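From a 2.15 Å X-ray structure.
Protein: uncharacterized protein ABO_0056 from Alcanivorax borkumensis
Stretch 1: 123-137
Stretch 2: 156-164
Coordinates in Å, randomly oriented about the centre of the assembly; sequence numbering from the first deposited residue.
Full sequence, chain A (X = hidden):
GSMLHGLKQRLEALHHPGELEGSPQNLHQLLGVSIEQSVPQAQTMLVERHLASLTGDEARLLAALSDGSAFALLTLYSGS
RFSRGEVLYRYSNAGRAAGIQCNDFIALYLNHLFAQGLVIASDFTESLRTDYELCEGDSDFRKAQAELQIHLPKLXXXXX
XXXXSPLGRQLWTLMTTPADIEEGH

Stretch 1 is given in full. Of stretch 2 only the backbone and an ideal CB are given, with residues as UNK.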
ATOM      1  N   ASP A 123     -15.498   9.816  -7.613  1.00 33.19           N
ATOM      2  CA  ASP A 123     -16.690   9.255  -8.251  1.00 34.16           C
ATOM      3  C   ASP A 123     -16.725   9.419  -9.746  1.00 33.43           C
ATOM      4  O   ASP A 123     -16.057  10.286 -10.326  1.00 32.16           O
ATOM      5  CB  ASP A 123     -17.957   9.926  -7.717  1.00 35.73           C
ATOM      6  CG  ASP A 123     -18.406   9.355  -6.405  1.00 41.28           C
ATOM      7  OD1 ASP A 123     -17.673   8.515  -5.812  1.00 47.56           O
ATOM      8  OD2 ASP A 123     -19.502   9.763  -5.963  1.00 48.92           O
ATOM      9  N   PHE A 124     -17.594   8.590 -10.315  1.00 32.56           N
ATOM     10  CA  PHE A 124     -17.935   8.581 -11.712  1.00 32.88           C
ATOM     11  C   PHE A 124     -18.008   9.984 -12.270  1.00 31.42           C
ATOM     12  O   PHE A 124     -18.541  10.860 -11.614  1.00 31.14           O
ATOM     13  CB  PHE A 124     -19.320   7.910 -11.812  1.00 33.20           C
ATOM     14  CG  PHE A 124     -19.957   8.014 -13.144  1.00 34.72           C
ATOM     15  CD1 PHE A 124     -19.544   7.206 -14.181  1.00 39.31           C
ATOM     16  CD2 PHE A 124     -21.010   8.886 -13.352  1.00 38.64           C
ATOM     17  CE1 PHE A 124     -20.152   7.275 -15.429  1.00 40.32           C
ATOM     18  CE2 PHE A 124     -21.624   8.971 -14.577  1.00 38.82           C
ATOM     19  CZ  PHE A 124     -21.187   8.170 -15.630  1.00 41.29           C
ATOM     20  N   THR A 125     -17.471  10.193 -13.470  1.00 30.78           N
ATOM     21  CA  THR A 125     -17.655  11.468 -14.189  1.00 30.14           C
ATOM     22  C   THR A 125     -18.458  11.236 -15.456  1.00 30.02           C
ATOM     23  O   THR A 125     -18.030  10.502 -16.345  1.00 29.05           O
ATOM     24  CB  THR A 125     -16.298  12.129 -14.529  1.00 30.02           C
ATOM     25  OG1 THR A 125     -15.598  12.343 -13.309  1.00 29.40           O
ATOM     26  CG2 THR A 125     -16.501  13.473 -15.259  1.00 29.09           C
ATOM     27  N   GLU A 126     -19.620  11.882 -15.531  1.00 30.68           N
ATOM     28  CA  GLU A 126     -20.579  11.648 -16.613  1.00 31.68           C
ATOM     29  C   GLU A 126     -19.943  11.854 -17.985  1.00 32.33           C
ATOM     30  O   GLU A 126     -20.229  11.114 -18.925  1.00 33.46           O
ATOM     31  CB  GLU A 126     -21.833  12.522 -16.432  1.00 31.45           C
ATOM     32  CG  GLU A 126     -22.887  12.407 -17.572  1.00 32.98           C
ATOM     33  CD  GLU A 126     -23.326  10.969 -17.875  1.00 34.24           C
ATOM     34  OE1 GLU A 126     -23.524  10.191 -16.926  1.00 35.45           O
ATOM     35  OE2 GLU A 126     -23.460  10.600 -19.055  1.00 34.66           O
ATOM     36  N   SER A 127     -19.064  12.839 -18.090  1.00 32.45           N
ATOM     37  CA  SER A 127     -18.439  13.184 -19.371  1.00 32.52           C
ATOM     38  C   SER A 127     -17.439  12.139 -19.851  1.00 32.12           C
ATOM     39  O   SER A 127     -17.106  12.095 -21.023  1.00 31.95           O
ATOM     40  CB  SER A 127     -17.752  14.540 -19.263  1.00 31.92           C
ATOM     41  OG  SER A 127     -16.629  14.401 -18.426  1.00 33.12           O
ATOM     42  N   LEU A 128     -16.962  11.288 -18.957  1.00 32.48           N
ATOM     43  CA  LEU A 128     -16.094  10.199 -19.364  1.00 32.22           C
ATOM     44  C   LEU A 128     -16.843   8.909 -19.799  1.00 32.31           C
ATOM     45  O   LEU A 128     -16.213   7.851 -19.974  1.00 31.47           O
ATOM     46  CB  LEU A 128     -15.112   9.901 -18.226  1.00 33.01           C
ATOM     47  CG  LEU A 128     -14.089  11.035 -17.959  1.00 32.72           C
ATOM     48  CD1 LEU A 128     -13.248  10.713 -16.740  1.00 32.05           C
ATOM     49  CD2 LEU A 128     -13.204  11.232 -19.137  1.00 33.59           C
ATOM     50  N   ARG A 129     -18.175   8.980 -19.956  1.00 31.91           N
ATOM     51  CA  ARG A 129     -18.973   7.782 -20.266  1.00 31.74           C
ATOM     52  C   ARG A 129     -18.377   6.904 -21.407  1.00 31.33           C
ATOM     53  O   ARG A 129     -18.211   5.680 -21.279  1.00 29.62           O
ATOM     54  CB  ARG A 129     -20.433   8.148 -20.581  1.00 31.77           C
ATOM     55  CG  ARG A 129     -21.344   6.931 -20.677  1.00 31.77           C
ATOM     56  CD  ARG A 129     -22.832   7.308 -20.761  1.00 33.99           C
ATOM     57  NE  ARG A 129     -23.427   7.783 -19.493  1.00 33.73           N
ATOM     58  CZ  ARG A 129     -23.862   7.000 -18.509  1.00 33.73           C
ATOM     59  NH1 ARG A 129     -23.766   5.681 -18.582  1.00 33.36           N
ATOM     60  NH2 ARG A 129     -24.390   7.543 -17.425  1.00 33.72           N
ATOM     61  N   THR A 130     -18.054   7.551 -22.514  1.00 31.39           N
ATOM     62  CA  THR A 130     -17.485   6.850 -23.654  1.00 32.15           C
ATOM     63  C   THR A 130     -16.214   6.106 -23.257  1.00 31.92           C
ATOM     64  O   THR A 130     -16.066   4.917 -23.588  1.00 31.93           O
ATOM     65  CB  THR A 130     -17.208   7.833 -24.774  1.00 32.19           C
ATOM     66  OG1 THR A 130     -18.467   8.303 -25.259  1.00 34.51           O
ATOM     67  CG2 THR A 130     -16.460   7.179 -25.903  1.00 33.44           C
ATOM     68  N   ASP A 131     -15.335   6.779 -22.501  1.00 31.02           N
ATOM     69  CA  ASP A 131     -14.112   6.137 -22.021  1.00 31.07           C
ATOM     70  C   ASP A 131     -14.334   4.910 -21.131  1.00 30.04           C
ATOM     71  O   ASP A 131     -13.643   3.903 -21.265  1.00 29.73           O
ATOM     72  CB  ASP A 131     -13.231   7.147 -21.298  1.00 31.97           C
ATOM     73  CG  ASP A 131     -12.617   8.151 -22.264  1.00 33.14           C
ATOM     74  OD1 ASP A 131     -11.837   7.715 -23.127  1.00 37.35           O
ATOM     75  OD2 ASP A 131     -12.941   9.353 -22.182  1.00 35.73           O
ATOM     76  N   TYR A 132     -15.293   4.986 -20.223  1.00 29.37           N
ATOM     77  CA  TYR A 132     -15.622   3.810 -19.428  1.00 29.38           C
ATOM     78  C   TYR A 132     -16.003   2.637 -20.332  1.00 29.89           C
ATOM     79  O   TYR A 132     -15.568   1.503 -20.094  1.00 29.63           O
ATOM     80  CB  TYR A 132     -16.780   4.100 -18.494  1.00 29.12           C
ATOM     81  CG  TYR A 132     -16.475   5.128 -17.416  1.00 28.86           C
ATOM     82  CD1 TYR A 132     -15.511   4.887 -16.449  1.00 26.21           C
ATOM     83  CD2 TYR A 132     -17.188   6.326 -17.343  1.00 28.11           C
ATOM     84  CE1 TYR A 132     -15.224   5.839 -15.469  1.00 26.70           C
ATOM     85  CE2 TYR A 132     -16.919   7.267 -16.378  1.00 28.60           C
ATOM     86  CZ  TYR A 132     -15.937   7.023 -15.425  1.00 27.72           C
ATOM     87  OH  TYR A 132     -15.692   7.977 -14.452  1.00 27.01           O
ATOM     88  N   GLU A 133     -16.820   2.932 -21.362  1.00 30.32           N
ATOM     89  CA  GLU A 133     -17.286   1.939 -22.307  1.00 31.09           C
ATOM     90  C   GLU A 133     -16.132   1.326 -23.067  1.00 31.26           C
ATOM     91  O   GLU A 133     -16.033   0.106 -23.153  1.00 32.33           O
ATOM     92  CB  GLU A 133     -18.338   2.535 -23.263  1.00 31.10           C
ATOM     93  CG  GLU A 133     -19.633   2.887 -22.558  1.00 31.55           C
ATOM     94  CD  GLU A 133     -20.616   3.729 -23.398  1.00 35.61           C
ATOM     95  OE1 GLU A 133     -20.332   4.040 -24.599  1.00 38.18           O
ATOM     96  OE2 GLU A 133     -21.684   4.086 -22.843  1.00 31.92           O
ATOM     97  N   LEU A 134     -15.233   2.155 -23.581  1.00 31.67           N
ATOM     98  CA  LEU A 134     -13.997   1.645 -24.169  1.00 31.82           C
ATOM     99  C   LEU A 134     -13.215   0.776 -23.186  1.00 32.19           C
ATOM    100  O   LEU A 134     -12.713  -0.273 -23.574  1.00 32.38           O
ATOM    101  CB  LEU A 134     -13.077   2.778 -24.624  1.00 31.79           C
ATOM    102  CG  LEU A 134     -13.542   3.641 -25.779  1.00 34.43           C
ATOM    103  CD1 LEU A 134     -12.503   4.744 -25.956  1.00 34.80           C
ATOM    104  CD2 LEU A 134     -13.799   2.823 -27.124  1.00 33.89           C
ATOM    105  N   CYS A 135     -13.071   1.214 -21.931  1.00 32.01           N
ATOM    106  CA  CYS A 135     -12.340   0.411 -20.968  1.00 32.23           C
ATOM    107  C   CYS A 135     -13.038  -0.917 -20.674  1.00 32.33           C
ATOM    108  O   CYS A 135     -12.387  -1.955 -20.558  1.00 30.85           O
ATOM    109  CB  CYS A 135     -12.187   1.159 -19.652  1.00 33.14           C
ATOM    110  SG  CYS A 135     -11.022   2.508 -19.735  1.00 33.88           S
ATOM    111  N   GLU A 136     -14.351  -0.865 -20.494  1.00 32.00           N
ATOM    112  CA  GLU A 136     -15.086  -2.071 -20.161  1.00 33.41           C
ATOM    113  C   GLU A 136     -15.011  -3.087 -21.315  1.00 34.36           C
ATOM    114  O   GLU A 136     -15.075  -4.300 -21.097  1.00 34.66           O
ATOM    115  CB  GLU A 136     -16.531  -1.744 -19.789  1.00 33.57           C
ATOM    116  CG  GLU A 136     -16.621  -1.155 -18.381  1.00 34.64           C
ATOM    117  CD  GLU A 136     -17.867  -0.326 -18.119  1.00 36.60           C
ATOM    118  OE1 GLU A 136     -18.613  -0.050 -19.068  1.00 37.81           O
ATOM    119  OE2 GLU A 136     -18.095   0.101 -16.961  1.00 36.25           O
ATOM    120  N   GLY A 137     -14.808  -2.599 -22.530  1.00 34.41           N
ATOM    121  CA  GLY A 137     -14.707  -3.488 -23.657  1.00 34.91           C
ATOM    122  C   GLY A 137     -13.331  -4.101 -23.820  1.00 35.50           C
ATOM    123  O   GLY A 137     -13.166  -5.025 -24.597  1.00 36.15           O
ATOM    124  N   UNK A 156     -17.441  -6.555  -8.185  1.00 27.02           N
ATOM    125  CA  UNK A 156     -18.140  -5.569  -9.001  1.00 27.03           C
ATOM    126  C   UNK A 156     -17.209  -4.540  -9.607  1.00 27.26           C
ATOM    127  O   UNK A 156     -16.172  -4.150  -8.998  1.00 27.55           O
ATOM    128  CB  UNK A 156     -19.206  -4.859  -8.164  1.00 27.03           C
ATOM    129  N   UNK A 157     -17.617  -4.067 -10.776  1.00 27.35           N
ATOM    130  CA  UNK A 157     -16.974  -2.931 -11.423  1.00 27.69           C
ATOM    131  C   UNK A 157     -17.600  -1.690 -10.881  1.00 28.24           C
ATOM    132  O   UNK A 157     -18.818  -1.575 -10.832  1.00 27.85           O
ATOM    133  CB  UNK A 157     -17.096  -2.989 -12.947  1.00 27.69           C
ATOM    134  N   UNK A 158     -16.763  -0.740 -10.509  1.00 28.60           N
ATOM    135  CA  UNK A 158     -17.233   0.581 -10.212  1.00 29.21           C
ATOM    136  C   UNK A 158     -16.510   1.581 -11.068  1.00 28.83           C
ATOM    137  O   UNK A 158     -15.279   1.582 -11.115  1.00 28.59           O
ATOM    138  CB  UNK A 158     -17.056   0.905  -8.727  1.00 29.21           C
ATOM    139  N   UNK A 159     -17.288   2.427 -11.735  1.00 28.32           N
ATOM    140  CA  UNK A 159     -16.764   3.496 -12.537  1.00 29.01           C
ATOM    141  C   UNK A 159     -16.358   4.665 -11.643  1.00 28.81           C
ATOM    142  O   UNK A 159     -17.145   5.211 -10.893  1.00 28.39           O
ATOM    143  CB  UNK A 159     -17.791   3.935 -13.582  1.00 29.01           C
ATOM    144  N   UNK A 160     -15.088   5.032 -11.752  1.00 28.46           N
ATOM    145  CA  UNK A 160     -14.516   6.084 -10.944  1.00 28.24           C
ATOM    146  C   UNK A 160     -13.679   7.028 -11.838  1.00 27.56           C
ATOM    147  O   UNK A 160     -13.614   6.870 -13.066  1.00 27.20           O
ATOM    148  CB  UNK A 160     -13.665   5.488  -9.821  1.00 28.24           C
ATOM    149  N   UNK A 161     -13.075   8.022 -11.207  1.00 26.75           N
ATOM    150  CA  UNK A 161     -12.275   9.001 -11.891  1.00 26.30           C
ATOM    151  C   UNK A 161     -10.868   9.087 -11.284  1.00 25.97           C
ATOM    152  O   UNK A 161     -10.718   9.213 -10.067  1.00 25.85           O
ATOM    153  CB  UNK A 161     -12.967  10.365 -11.845  1.00 26.30           C
ATOM    154  N   UNK A 162      -9.848   8.997 -12.129  1.00 25.17           N
ATOM    155  CA  UNK A 162      -8.454   9.007 -11.686  1.00 26.06           C
ATOM    156  C   UNK A 162      -7.974  10.421 -11.698  1.00 26.01           C
ATOM    157  O   UNK A 162      -8.149  11.102 -12.693  1.00 26.60           O
ATOM    158  CB  UNK A 162      -7.566   8.124 -12.565  1.00 26.06           C
ATOM    159  N   UNK A 163      -7.342  10.852 -10.608  1.00 26.36           N
ATOM    160  CA  UNK A 163      -6.700  12.166 -10.518  1.00 26.48           C
ATOM    161  C   UNK A 163      -5.415  12.099  -9.720  1.00 25.58           C
ATOM    162  O   UNK A 163      -5.254  11.206  -8.929  1.00 24.71           O
ATOM    163  CB  UNK A 163      -7.650  13.185  -9.886  1.00 26.48           C
ATOM    164  N   UNK A 164      -4.573  13.120  -9.869  1.00 25.01           N
ATOM    165  CA  UNK A 164      -3.405  13.305  -9.024  1.00 24.53           C
ATOM    166  C   UNK A 164      -3.850  13.600  -7.592  1.00 24.63           C
ATOM    167  O   UNK A 164      -4.855  14.264  -7.383  1.00 25.66           O
ATOM    168  CB  UNK A 164      -2.520  14.432  -9.561  1.00 24.53           C
TER

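Stretch 2 is an extended strand throughout, and stretch 1 meets it first with the loop at Asp-123 to Thr-125 and then with the helix that follows. Position 156 has nothing of stretch 1 within 5.5 Å of its ideal CB, so the contact sets no preference; the residue is Ser-156.

At 157 CA-to-CB points toward stretch 1, but the nearest atom to the ideal CB, Glu-136 OE2, is 5.2 Å away. A medium or large side chain could reach it, and a beta-branched one would suit the extended backbone. The residue is Ile-157, whose CG2 lies 4.2 Å from Glu-136 OE2.

Position 158 points away, and its CB is near nothing in stretch 1. The carboxylate of Asp-123 nevertheless invites a long basic chain, lysine or arginine. Arg-158 extends with chi1 to chi3 all t, and its NH1 forms a salt bridge with Asp-123 OD1 at 3.0 Å. Its NH2 also pairs with OE2 of residue 160, at 2.7 Å.

Position 159 faces stretch 1 most intimately. The ideal CB is 3.7 Å from Tyr-132 CE1 and 3.8 Å from Phe-124 CD1, while Glu-136 offers a carboxylate farther along the helix. An aliphatic stem ending in a positive charge answers both features, so lysine or arginine would fit. The residue is Arg-159. Its CB sits over the Tyr-132 ring, 3.9 Å from the centroid, in a CH-pi contact. The guanidinium then meets Glu-136 in a two-pronged salt bridge, NH2 to OE1 and NE to OE2, both 2.8 Å and nearly straight. A cost remains: NH1 lies 3.4 Å from Arg-129 NH1, a like charge, but water 3 accepts from both and donates to Glu-133 OE2.

At 160 the CB points away, so stretch 1 demands little of the side chain; the backbone O instead accepts from Tyr-132 OH at 2.7 Å. Many residues would do. Glu-160 turns its carboxylate to Arg-158.

Position 161 points toward a polar niche: its ideal CB is 3.4 Å from Asp-123 O and 3.6 Å from Thr-125 OG1. A small hydroxyl side chain, serine or threonine, suits it. In Thr-161, OG1 donates to Asp-123 O at 2.6 Å and lies 2.7 Å from Thr-125 OG1, while CG2 approaches Leu-128 CD1 at 4.3 Å.

Position 162 points away and is unconstrained here; it is Leu-162. Position 163 points sideways, so only a long chain could return: Arg-163 NH2 reaches water 1 at 2.7 Å, and this water donates to Asp-123 O. Position 164, Ile-164, is out of reach.

Stretch 2 (156-164) SIRRETLRI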
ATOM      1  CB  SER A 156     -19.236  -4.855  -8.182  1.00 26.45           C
ATOM      2  OG  SER A 156     -18.682  -4.272  -7.026  1.00 25.37           O
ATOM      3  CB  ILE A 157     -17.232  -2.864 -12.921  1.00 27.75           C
ATOM      4  CG1 ILE A 157     -16.750  -4.149 -13.602  1.00 28.57           C
ATOM      5  CG2 ILE A 157     -16.514  -1.617 -13.513  1.00 27.27           C
ATOM      6  CD1 ILE A 157     -16.945  -4.202 -15.108  1.00 27.97           C
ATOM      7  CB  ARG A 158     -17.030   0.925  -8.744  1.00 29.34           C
ATOM      8  CG  ARG A 158     -17.689   2.223  -8.372  1.00 31.62           C
ATOM      9  CD  ARG A 158     -17.690   2.425  -6.845  1.00 37.09           C
ATOM     10  NE  ARG A 158     -18.490   3.587  -6.434  1.00 39.58           N
ATOM     11  CZ  ARG A 158     -17.997   4.791  -6.126  1.00 42.77           C
ATOM     12  NH1 ARG A 158     -18.817   5.774  -5.756  1.00 43.19           N
ATOM     13  NH2 ARG A 158     -16.695   5.030  -6.168  1.00 42.49           N
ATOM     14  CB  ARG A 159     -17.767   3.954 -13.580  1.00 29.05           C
ATOM     15  CG  ARG A 159     -18.067   2.918 -14.666  1.00 30.03           C
ATOM     16  CD  ARG A 159     -19.254   3.373 -15.478  1.00 32.72           C
ATOM     17  NE  ARG A 159     -19.411   2.615 -16.706  1.00 34.40           N
ATOM     18  CZ  ARG A 159     -20.272   2.928 -17.659  1.00 34.99           C
ATOM     19  NH1 ARG A 159     -21.068   3.992 -17.531  1.00 37.82           N
ATOM     20  NH2 ARG A 159     -20.316   2.198 -18.754  1.00 35.85           N
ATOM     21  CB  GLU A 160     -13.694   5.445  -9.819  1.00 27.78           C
ATOM     22  CG  GLU A 160     -14.550   4.563  -8.874  1.00 29.09           C
ATOM     23  CD  GLU A 160     -13.769   3.948  -7.726  1.00 29.14           C
ATOM     24  OE1 GLU A 160     -12.548   3.702  -7.860  1.00 30.12           O
ATOM     25  OE2 GLU A 160     -14.390   3.704  -6.677  1.00 31.23           O
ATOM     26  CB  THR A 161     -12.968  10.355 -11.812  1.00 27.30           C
ATOM     27  OG1 THR A 161     -14.319  10.217 -12.305  1.00 27.70           O
ATOM     28  CG2 THR A 161     -12.189  11.390 -12.635  1.00 25.09           C
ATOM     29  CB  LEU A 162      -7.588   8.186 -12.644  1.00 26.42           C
ATOM     30  CG  LEU A 162      -6.079   8.095 -12.413  1.00 26.73           C
ATOM     31  CD1 LEU A 162      -5.799   7.320 -11.091  1.00 25.38           C
ATOM     32  CD2 LEU A 162      -5.423   7.414 -13.648  1.00 23.37           C
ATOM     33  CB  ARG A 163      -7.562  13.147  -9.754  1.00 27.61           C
ATOM     34  CG  ARG A 163      -8.920  13.306 -10.277  1.00 31.54           C
ATOM     35  CD  ARG A 163      -9.726  14.039  -9.228  1.00 33.15           C
ATOM     36  NE  ARG A 163     -11.099  13.897  -9.630  1.00 35.50           N
ATOM     37  CZ  ARG A 163     -11.674  14.621 -10.572  1.00 34.32           C
ATOM     38  NH1 ARG A 163     -11.009  15.584 -11.183  1.00 35.43           N
ATOM     39  NH2 ARG A 163     -12.919  14.366 -10.886  1.00 35.21           N
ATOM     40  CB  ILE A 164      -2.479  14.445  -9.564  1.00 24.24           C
ATOM     41  CG1 ILE A 164      -1.082  14.326  -8.946  1.00 25.87           C
ATOM     42  CG2 ILE A 164      -3.047  15.864  -9.257  1.00 21.19           C
ATOM     43  CD1 ILE A 164      -0.033  15.049  -9.765  1.00 23.51           C
TER
HETATM   44  O   HOH W   1     -14.904  12.782  -9.885  1.00 32.13           O
HETATM   45  O   HOH W   2     -18.620   6.358  -8.627  1.00 50.07           O
HETATM   46  O   HOH W   3     -22.388   3.949 -20.387  1.00 34.04           O
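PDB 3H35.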